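PDB 5MXZ: cytochrome c-552 Ks_3358 from Candidatus Kuenenia stuttgartiensis, which binds a covalently attached heme c and probably serves as a small electron carrier in the metabolism of this anammox bacterium. Local coordinates for residues M6-F9 and L10-C13; R48-E51 and Q52-G56. The protein carries 1 engineered substitution. All coordinates share one frame; numbering follows the deposited sequence.

Contact 1 (M6-F9 and L10-C13). Engineered in segment 6-9: Phe9 (natural residue Tyr). With ZN (zinc ion), chain J; HEC (heme c), chain B.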
loop_
_atom_site.group_PDB
_atom_site.type_symbol
_atom_site.label_atom_id
_atom_site.label_comp_id
_atom_site.label_asym_id
_atom_site.label_seq_id
_atom_site.Cartn_x
_atom_site.Cartn_y
_atom_site.Cartn_z
ATOM N N MET A 6 6.129 -7.361 -5.363
ATOM C CA MET A 6 4.964 -8.192 -5.047
ATOM C C MET A 6 5.206 -9.078 -3.820
ATOM O O MET A 6 4.294 -9.256 -3.004
ATOM C CB MET A 6 4.513 -9.017 -6.266
ATOM C CG MET A 6 3.237 -9.845 -6.074
ATOM S SD MET A 6 1.819 -8.979 -5.356
ATOM C CE MET A 6 1.117 -8.200 -6.806
ATOM N N LYS A 7 6.429 -9.605 -3.688
ATOM C CA LYS A 7 6.822 -10.406 -2.515
ATOM C C LYS A 7 6.736 -9.581 -1.224
ATOM O O LYS A 7 6.254 -10.074 -0.203
ATOM C CB LYS A 7 8.218 -11.036 -2.698
ATOM C CG LYS A 7 8.679 -11.901 -1.524
ATOM C CD LYS A 7 9.591 -13.053 -1.932
ATOM C CE LYS A 7 9.857 -13.960 -0.733
ATOM N NZ LYS A 7 10.637 -15.188 -1.062
ATOM N N LEU A 8 7.182 -8.322 -1.292
ATOM C CA LEU A 8 7.051 -7.377 -0.177
ATOM C C LEU A 8 5.591 -7.102 0.171
ATOM O O LEU A 8 5.241 -7.028 1.352
ATOM C CB LEU A 8 7.773 -6.055 -0.478
ATOM C CG LEU A 8 9.298 -6.050 -0.578
ATOM C CD1 LEU A 8 9.746 -4.747 -1.224
ATOM C CD2 LEU A 8 9.966 -6.253 0.779
ATOM N N PHE A 9 4.748 -6.967 -0.856
ATOM C CA PHE A 9 3.320 -6.704 -0.671
ATOM C C PHE A 9 2.614 -7.869 0.021
ATOM O O PHE A 9 1.791 -7.656 0.909
ATOM C CB PHE A 9 2.643 -6.394 -2.010
ATOM C CG PHE A 9 1.242 -5.858 -1.875
ATOM C CD1 PHE A 9 1.013 -4.482 -1.741
ATOM C CD2 PHE A 9 0.143 -6.720 -1.892
ATOM C CE1 PHE A 9 -0.279 -3.979 -1.620
ATOM C CE2 PHE A 9 -1.150 -6.222 -1.763
ATOM C CZ PHE A 9 -1.361 -4.851 -1.629
ATOM N N LEU A 10 2.944 -9.090 -0.403
ATOM C CA LEU A 10 2.382 -10.311 0.174
ATOM C C LEU A 10 2.816 -10.504 1.630
ATOM O O LEU A 10 2.045 -11.016 2.447
ATOM C CB LEU A 10 2.749 -11.538 -0.682
ATOM C CG LEU A 10 2.255 -11.627 -2.139
ATOM C CD1 LEU A 10 2.927 -12.765 -2.897
ATOM C CD2 LEU A 10 0.738 -11.739 -2.232
ATOM N N GLN A 11 4.039 -10.072 1.936
ATOM C CA GLN A 11 4.614 -10.136 3.284
ATOM C C GLN A 11 4.054 -9.082 4.239
ATOM O O GLN A 11 3.841 -9.374 5.417
ATOM C CB GLN A 11 6.139 -9.978 3.226
ATOM C CG GLN A 11 6.920 -11.221 2.811
ATOM C CD GLN A 11 8.382 -10.938 2.450
ATOM O OE1 GLN A 11 8.837 -9.785 2.426
ATOM N NE2 GLN A 11 9.127 -12.003 2.164
ATOM N N HIS A 12 3.828 -7.863 3.737
ATOM C CA HIS A 12 3.596 -6.696 4.600
ATOM C C HIS A 12 2.245 -5.989 4.470
ATOM O O HIS A 12 1.859 -5.242 5.371
ATOM C CB HIS A 12 4.709 -5.659 4.403
ATOM C CG HIS A 12 6.077 -6.161 4.751
ATOM N ND1 HIS A 12 6.504 -6.319 6.051
ATOM C CD2 HIS A 12 7.114 -6.539 3.965
ATOM C CE1 HIS A 12 7.747 -6.769 6.054
ATOM N NE2 HIS A 12 8.141 -6.910 4.800
ATOM N N CYS A 13 1.539 -6.204 3.362
ATOM C CA CYS A 13 0.387 -5.356 3.016
ATOM C C CYS A 13 -0.915 -6.114 2.776
ATOM O O CYS A 13 -2.001 -5.576 3.011
ATOM C CB CYS A 13 0.701 -4.507 1.778
ATOM S SG CYS A 13 2.401 -3.892 1.629
HETATM ZN ZN ZN J . 9.934 -8.443 4.809
HETATM FE FE HEC B . -2.129 0.636 3.989
HETATM C CHA HEC B . -3.951 3.506 3.468
HETATM C CHB HEC B . -0.453 1.120 1.028
HETATM C CHC HEC B . 0.045 -1.896 4.857
HETATM C CHD HEC B . -4.287 -0.309 6.468
HETATM N NA HEC B . -2.176 2.101 2.502
HETATM C C1A HEC B . -3.014 3.143 2.402
HETATM C C2A HEC B . -2.835 3.989 1.204
HETATM C C3A HEC B . -1.780 3.287 0.464
HETATM C C4A HEC B . -1.470 2.139 1.359
HETATM C CMA HEC B . -1.163 3.661 -0.864
HETATM C CAA HEC B . -3.629 5.219 0.852
HETATM C CBA HEC B . -2.946 6.560 0.907
HETATM C CGA HEC B . -3.905 7.555 0.281
HETATM O O1A HEC B . -5.040 7.198 -0.106
HETATM O O2A HEC B . -3.521 8.725 0.172
HETATM N NB HEC B . -0.450 -0.235 3.099
HETATM C C1B HEC B . 0.086 0.058 1.887
HETATM C C2B HEC B . 1.280 -0.742 1.494
HETATM C C3B HEC B . 1.398 -1.624 2.663
HETATM C C4B HEC B . 0.295 -1.251 3.563
HETATM C CMB HEC B . 2.108 -0.670 0.236
HETATM C CAB HEC B . 2.413 -2.658 2.920
HETATM C CBB HEC B . 3.823 -2.161 3.153
HETATM N NC HEC B . -2.104 -0.858 5.450
HETATM C C1C HEC B . -1.198 -1.840 5.635
HETATM C C2C HEC B . -1.502 -2.799 6.738
HETATM C C3C HEC B . -2.798 -2.286 7.207
HETATM C C4C HEC B . -3.081 -1.126 6.336
HETATM C CMC HEC B . -0.691 -3.975 7.220
HETATM C CAC HEC B . -3.671 -2.843 8.286
HETATM C CBC HEC B . -3.138 -2.919 9.695
HETATM N ND HEC B . -3.821 1.486 4.849
HETATM C C1D HEC B . -4.582 0.986 5.841
HETATM C C2D HEC B . -5.725 1.830 6.249
HETATM C C3D HEC B . -5.625 2.975 5.335
HETATM C C4D HEC B . -4.432 2.635 4.532
HETATM C CMD HEC B . -6.754 1.573 7.319
HETATM C CAD HEC B . -6.471 4.215 5.246
HETATM C CBD HEC B . -5.654 5.293 5.978
HETATM C CGD HEC B . -5.399 6.564 5.183
HETATM O O1D HEC B . -4.916 7.553 5.785
HETATM O O2D HEC B . -5.665 6.625 3.959
#
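Four successive i to i+4 backbone bonds join Met6-Phe9 to Leu10-Cys13 along almost the whole of helix 5-12, from Leu10 N on Met6 O to Cys13 N on Phe9 O (2.9 Å), after which Cys13 leaves helical geometry. One turn apart, Phe9 and Cys13 meet on the buried side. With CG anti to the backbone N (chi1 -169°), Phe9, an engineered residue that is tyrosine in the natural protein, holds its ring out from the helix, where Cys13 CB sits over one face, 3.7 Å from the ring centroid in a CH-pi contact. The sulfur stands obliquely to the same ring, with Cys13 SG 4.4 Å from its centroid, and is bonded to heme CAB at 1.8 Å. Val79 of helix 77-80 also packs on Phe9. On the outer side, Lys7 and Gln11 cross, Lys7 CE coming within 3.6 Å of Gln11 NE2. His12 brings the edge of its imidazole to the Leu8 carbonyl, CD2 lying 3.3 Å from Leu8 O, and binds a zinc ion through NE2 at 2.4 Å; Gln11 OE1 approaches the same zinc ion at 2.9 Å. This is the N-terminal helix of a class I cytochrome c running into its CXXCH heme-binding motif: Cys13 makes the first thioether, Cys16 the second, and His17 is an axial ligand of the iron.

Contact 2 (R48-E51 and Q52-G56); sequences RIIE and QINEG. With ZN (zinc ion), chain H; HEC (heme c), chain B.
The heme pocket of this cytochrome c is lined on one side by helix 46-55, whose Arg48 and Gln52 meet beside a heme propionate. Arg48 NH1 donates to Gln52 OE1 at 2.8 Å, almost straight (174°), in the amide plane and on a lone pair, although the guanidinium and amide planes stand 82° apart. The same nitrogen reaches heme O2A at 2.9 Å. At the other end of the guanidinium, Arg48 NH2 forms a salt bridge with Glu51 OE2 (3.0 Å), and that oxygen also binds a zinc ion. Partners along its edge thus fix the rotation of the guanidinium. A water accepts from Arg48 NH2 and donates to Gln52 OE1 and Gly56 O, tying the side chains to the helix end, where Gly56 has positive phi. Gln52 lays CG 3.4 Å from heme C2A, and a bend at chi2 (67°) then turns its amide back toward Arg48. Ile49 and Ile53 run side by side, with Ile49 CG2 3.9 Å from Ile53 CD1, and both touch heme methyl groups. Glu51 and Glu55 cross with their carboxylates close, a probably unfavourable pairing that the zinc and Arg48 may ease. Away from the heme, Ile49 and Ile50 pack on helix 77-80, while Ile50, Ile53 and Asn54 rest against Val73 of helix 70-75.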
loop_
_atom_site.group_PDB
_atom_site.type_symbol
_atom_site.label_atom_id
_atom_site.label_comp_id
_atom_site.label_asym_id
_atom_site.label_seq_id
_atom_site.Cartn_x
_atom_site.Cartn_y
_atom_site.Cartn_z
ATOM N N ARG A 48 2.646 10.574 -2.416
ATOM C CA ARG A 48 1.588 10.289 -1.433
ATOM C C ARG A 48 1.599 8.815 -1.026
ATOM O O ARG A 48 1.514 8.500 0.167
ATOM C CB ARG A 48 0.203 10.719 -1.968
ATOM C CG ARG A 48 -1.008 10.344 -1.112
ATOM C CD ARG A 48 -1.270 11.291 0.067
ATOM N NE ARG A 48 -0.340 11.103 1.185
ATOM C CZ ARG A 48 -0.448 10.178 2.145
ATOM N NH1 ARG A 48 -1.448 9.305 2.160
ATOM N NH2 ARG A 48 0.470 10.111 3.095
ATOM N N ILE A 49 1.725 7.930 -2.015
ATOM C CA ILE A 49 1.832 6.486 -1.782
ATOM C C ILE A 49 3.060 6.166 -0.908
ATOM O O ILE A 49 2.932 5.466 0.102
ATOM C CB ILE A 49 1.826 5.676 -3.113
ATOM C CG1 ILE A 49 0.464 5.817 -3.829
ATOM C CG2 ILE A 49 2.153 4.201 -2.869
ATOM C CD1 ILE A 49 0.453 5.432 -5.302
ATOM N N ILE A 50 4.215 6.718 -1.285
ATOM C CA ILE A 50 5.480 6.527 -0.556
ATOM C C ILE A 50 5.376 7.049 0.883
ATOM O O ILE A 50 5.749 6.336 1.828
ATOM C CB ILE A 50 6.689 7.133 -1.331
ATOM C CG1 ILE A 50 6.969 6.303 -2.593
ATOM C CG2 ILE A 50 7.949 7.195 -0.464
ATOM C CD1 ILE A 50 7.625 7.067 -3.732
ATOM N N GLU A 51 4.845 8.262 1.045
ATOM C CA GLU A 51 4.656 8.847 2.377
ATOM C C GLU A 51 3.758 7.968 3.249
ATOM O O GLU A 51 4.066 7.744 4.426
ATOM C CB GLU A 51 4.102 10.274 2.309
ATOM C CG GLU A 51 4.154 10.981 3.661
ATOM C CD GLU A 51 3.482 12.341 3.687
ATOM O OE1 GLU A 51 4.090 13.283 4.241
ATOM O OE2 GLU A 51 2.342 12.470 3.188
ATOM N N GLN A 52 2.676 7.461 2.656
ATOM C CA GLN A 52 1.740 6.590 3.368
ATOM C C GLN A 52 2.398 5.309 3.867
ATOM O O GLN A 52 2.183 4.924 5.015
ATOM C CB GLN A 52 0.509 6.278 2.521
ATOM C CG GLN A 52 -0.548 5.468 3.270
ATOM C CD GLN A 52 -1.208 6.239 4.402
ATOM O OE1 GLN A 52 -1.452 7.448 4.294
ATOM N NE2 GLN A 52 -1.499 5.543 5.498
ATOM N N ILE A 53 3.199 4.660 3.015
ATOM C CA ILE A 53 3.942 3.453 3.416
ATOM C C ILE A 53 4.939 3.818 4.530
ATOM O O ILE A 53 5.005 3.132 5.551
ATOM C CB ILE A 53 4.661 2.769 2.223
ATOM C CG1 ILE A 53 3.653 2.434 1.115
ATOM C CG2 ILE A 53 5.415 1.509 2.670
ATOM C CD1 ILE A 53 4.259 2.213 -0.258
ATOM N N ASN A 54 5.669 4.916 4.340
ATOM C CA ASN A 54 6.654 5.377 5.325
ATOM C C ASN A 54 6.061 5.713 6.694
ATOM O O ASN A 54 6.561 5.241 7.726
ATOM C CB ASN A 54 7.435 6.580 4.793
ATOM C CG ASN A 54 8.539 6.185 3.831
ATOM O OD1 ASN A 54 8.981 5.029 3.791
ATOM N ND2 ASN A 54 9.003 7.156 3.053
ATOM N N GLU A 55 4.991 6.499 6.699
ATOM C CA GLU A 55 4.491 7.092 7.940
ATOM C C GLU A 55 3.232 6.449 8.503
ATOM O O GLU A 55 2.982 6.539 9.705
ATOM C CB GLU A 55 4.269 8.591 7.757
ATOM C CG GLU A 55 5.553 9.374 7.526
ATOM C CD GLU A 55 5.301 10.770 6.999
ATOM O OE1 GLU A 55 6.251 11.373 6.465
ATOM O OE2 GLU A 55 4.156 11.271 7.102
ATOM N N GLY A 56 2.452 5.805 7.636
ATOM C CA GLY A 56 1.159 5.243 8.014
ATOM C C GLY A 56 0.155 6.314 8.397
ATOM O O GLY A 56 0.284 7.480 8.001
HETATM ZN ZN ZN H . 1.693 14.926 3.355
HETATM FE FE HEC B . -2.129 0.636 3.989
HETATM C CHA HEC B . -3.951 3.506 3.468
HETATM C CHB HEC B . -0.453 1.120 1.028
HETATM C CHC HEC B . 0.045 -1.896 4.857
HETATM C CHD HEC B . -4.287 -0.309 6.468
HETATM N NA HEC B . -2.176 2.101 2.502
HETATM C C1A HEC B . -3.014 3.143 2.402
HETATM C C2A HEC B . -2.835 3.989 1.204
HETATM C C3A HEC B . -1.780 3.287 0.464
HETATM C C4A HEC B . -1.470 2.139 1.359
HETATM C CMA HEC B . -1.163 3.661 -0.864
HETATM C CAA HEC B . -3.629 5.219 0.852
HETATM C CBA HEC B . -2.946 6.560 0.907
HETATM C CGA HEC B . -3.905 7.555 0.281
HETATM O O1A HEC B . -5.040 7.198 -0.106
HETATM O O2A HEC B . -3.521 8.725 0.172
HETATM N NB HEC B . -0.450 -0.235 3.099
HETATM C C1B HEC B . 0.086 0.058 1.887
HETATM C C2B HEC B . 1.280 -0.742 1.494
HETATM C C3B HEC B . 1.398 -1.624 2.663
HETATM C C4B HEC B . 0.295 -1.251 3.563
HETATM C CMB HEC B . 2.108 -0.670 0.236
HETATM C CAB HEC B . 2.413 -2.658 2.920
HETATM C CBB HEC B . 3.823 -2.161 3.153
HETATM N NC HEC B . -2.104 -0.858 5.450
HETATM C C1C HEC B . -1.198 -1.840 5.635
HETATM C C2C HEC B . -1.502 -2.799 6.738
HETATM C C3C HEC B . -2.798 -2.286 7.207
HETATM C C4C HEC B . -3.081 -1.126 6.336
HETATM C CMC HEC B . -0.691 -3.975 7.220
HETATM C CAC HEC B . -3.671 -2.843 8.286
HETATM C CBC HEC B . -3.138 -2.919 9.695
HETATM N ND HEC B . -3.821 1.486 4.849
HETATM C C1D HEC B . -4.582 0.986 5.841
HETATM C C2D HEC B . -5.725 1.830 6.249
HETATM C C3D HEC B . -5.625 2.975 5.335
HETATM C C4D HEC B . -4.432 2.635 4.532
HETATM C CMD HEC B . -6.754 1.573 7.319
HETATM C CAD HEC B . -6.471 4.215 5.246
HETATM C CBD HEC B . -5.654 5.293 5.978
HETATM C CGD HEC B . -5.399 6.564 5.183
HETATM O O1D HEC B . -4.916 7.553 5.785
HETATM O O2D HEC B . -5.665 6.625 3.959
HETATM O O HOH W 1 0.768 9.197 5.772
#

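Contact 1 comes first along the chain, on helix 5-12, and contact 2 follows on helix 46-55; both belong to the same small cytochrome c fold. Their centres are 15 Å apart and their nearest atoms about 6 Å, so the two do not touch: what they share is the heme. Residues 6-13 end in one of its covalent attachments, Cys13, whereas residues 48-56 meet a propionate and the ring beside it. Helix 77-80 provides a second connection, packing on Phe9 through Val79 and on Ile49 through Val77 and Val80. Two helices distant in sequence thus help enclose one cofactor, consistent with a compact electron-transfer protein.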